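Local coordinates for protein uncharacterized HTH-type transcriptional regulator SAR2349 (Staphylococcus aureus, PDB 4EM2) that probably binds DNA as a transcription factor of the MarR family and takes up several salicylate molecules in pockets of its fold, at residues 166-169 with 170-174. Sequence-based numbering, arbitrary orientation.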
loop_
_atom_site.group_PDB
_atom_site.type_symbol
_atom_site.label_atom_id
_atom_site.label_comp_id
_atom_site.label_asym_id
_atom_site.label_seq_id
_atom_site.Cartn_x
_atom_site.Cartn_y
_atom_site.Cartn_z
ATOM N N GLN A 166 -15.531 -1.945 11.265
ATOM C CA GLN A 166 -16.832 -1.302 11.374
ATOM C C GLN A 166 -16.657 0.151 10.912
ATOM O O GLN A 166 -17.413 0.617 10.052
ATOM C CB GLN A 166 -17.338 -1.357 12.801
ATOM C CG GLN A 166 -17.780 -2.776 13.195
ATOM C CD GLN A 166 -18.594 -2.764 14.451
ATOM O OE1 GLN A 166 -19.767 -2.368 14.439
ATOM N NE2 GLN A 166 -17.977 -3.151 15.556
ATOM N N ILE A 167 -15.624 0.833 11.428
ATOM C CA ILE A 167 -15.374 2.242 11.043
ATOM C C ILE A 167 -15.148 2.329 9.544
ATOM O O ILE A 167 -15.757 3.147 8.837
ATOM C CB ILE A 167 -14.152 2.829 11.774
ATOM C CG1 ILE A 167 -14.377 2.768 13.289
ATOM C CG2 ILE A 167 -13.897 4.295 11.335
ATOM C CD1 ILE A 167 -15.386 3.750 13.869
ATOM N N HIS A 168 -14.310 1.434 9.047
ATOM C CA HIS A 168 -13.977 1.404 7.647
ATOM C C HIS A 168 -15.208 1.203 6.761
ATOM O O HIS A 168 -15.293 1.802 5.685
ATOM C CB HIS A 168 -12.932 0.294 7.455
ATOM C CG HIS A 168 -11.932 0.557 6.380
ATOM N ND1 HIS A 168 -10.603 0.217 6.519
ATOM C CD2 HIS A 168 -12.081 0.969 5.097
ATOM C CE1 HIS A 168 -9.982 0.394 5.366
ATOM N NE2 HIS A 168 -10.855 0.845 4.483
ATOM N N GLU A 169 -16.166 0.377 7.186
ATOM C CA GLU A 169 -17.390 0.154 6.376
ATOM C C GLU A 169 -18.079 1.490 6.111
ATOM O O GLU A 169 -18.374 1.840 4.984
ATOM C CB GLU A 169 -18.423 -0.715 7.098
ATOM C CG GLU A 169 -17.896 -1.932 7.847
ATOM C CD GLU A 169 -19.028 -2.789 8.453
ATOM O OE1 GLU A 169 -20.011 -3.099 7.708
ATOM O OE2 GLU A 169 -18.921 -3.150 9.665
ATOM N N ILE A 170 -18.340 2.214 7.184
ATOM C CA ILE A 170 -18.980 3.518 7.112
ATOM C C ILE A 170 -18.235 4.535 6.239
ATOM O O ILE A 170 -18.845 5.198 5.406
ATOM C CB ILE A 170 -19.137 4.118 8.525
ATOM C CG1 ILE A 170 -19.891 3.129 9.430
ATOM C CG2 ILE A 170 -19.880 5.435 8.454
ATOM C CD1 ILE A 170 -21.241 2.710 8.863
ATOM N N LEU A 171 -16.919 4.655 6.406
ATOM C CA LEU A 171 -16.185 5.646 5.624
ATOM C C LEU A 171 -16.264 5.352 4.133
ATOM O O LEU A 171 -16.243 6.269 3.315
ATOM C CB LEU A 171 -14.708 5.723 6.072
ATOM C CG LEU A 171 -14.394 5.879 7.561
ATOM C CD1 LEU A 171 -12.873 5.877 7.811
ATOM C CD2 LEU A 171 -15.007 7.156 8.062
ATOM N N LEU A 172 -16.368 4.079 3.784
ATOM C CA LEU A 172 -16.413 3.673 2.383
ATOM C C LEU A 172 -17.793 3.699 1.746
ATOM O O LEU A 172 -17.938 4.050 0.576
ATOM C CB LEU A 172 -15.856 2.267 2.226
ATOM C CG LEU A 172 -14.351 2.135 2.387
ATOM C CD1 LEU A 172 -13.950 0.699 2.077
ATOM C CD2 LEU A 172 -13.637 3.119 1.442
ATOM N N LYS A 173 -18.802 3.277 2.504
ATOM C CA LYS A 173 -20.150 3.283 1.979
ATOM C C LYS A 173 -20.495 4.736 1.701
ATOM O O LYS A 173 -21.147 5.050 0.705
ATOM C CB LYS A 173 -21.124 2.629 2.976
ATOM C CG LYS A 173 -21.052 1.093 2.933
ATOM C CD LYS A 173 -21.931 0.396 3.976
ATOM C CE LYS A 173 -21.720 -1.127 3.899
ATOM N NZ LYS A 173 -22.381 -1.898 4.995
ATOM N N GLU A 174 -20.014 5.623 2.561
ATOM C CA GLU A 174 -20.258 7.038 2.376
ATOM C C GLU A 174 -19.680 7.538 1.045
ATOM O O GLU A 174 -20.298 8.362 0.361
ATOM C CB GLU A 174 -19.645 7.820 3.523
ATOM C CG GLU A 174 -19.766 9.310 3.375
ATOM C CD GLU A 174 -18.912 9.877 2.245
ATOM O OE1 GLU A 174 -17.896 9.246 1.882
ATOM O OE2 GLU A 174 -19.246 10.968 1.730
#
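The last turns of the C-terminal helix 154-174 of this MarR-type fold pair Ile167, His168 and Glu169 with the residues four places further on. The side chains of Ile167 and Leu171 leave the same face of the helix and run next to each other, with Ile167 CG2 4.0 Å from Leu171 CD1. This methyl reaches Leu171 because chi1 of Ile167 (-59°) sets CG2 anti to the backbone nitrogen and CG1 beside it. Leu171 CG also rests 3.3 Å from Ile167 O, the acceptor of the Leu171 amide.

One residue on, Leu172 meets the imidazole of His168 at its CD2 corner: Leu172 CG lies in the ring plane at the edge, and Leu172 CD1 approaches CD2 of His168 obliquely to 3.6 Å. The same methyl, Leu172 CD1, also touches His168 NE2 at 3.9 Å, and the Leu172 amide N donates to His168 O at 3.2 Å, tilted 25° from the carbonyl plane.

Glu169 and Lys173 run alongside each other, both extended beyond CG, and their charged ends form a long salt bridge of 3.8 Å from OE1 of Glu169 to NZ of Lys173. At that length the attraction is probably modest. The main chain is tied more firmly here, Lys173 N donating to Glu169 O at 2.9 Å, while a weak second bond to the same oxygen comes from Leu172 N.

None of the residues is buried. The two segments form one continuous piece of helix at the chain's periphery, with the His168 side chain about 8 Å from a bound salicylate; helix 154-174 follows helix 126-148 and is the last helix of the chain.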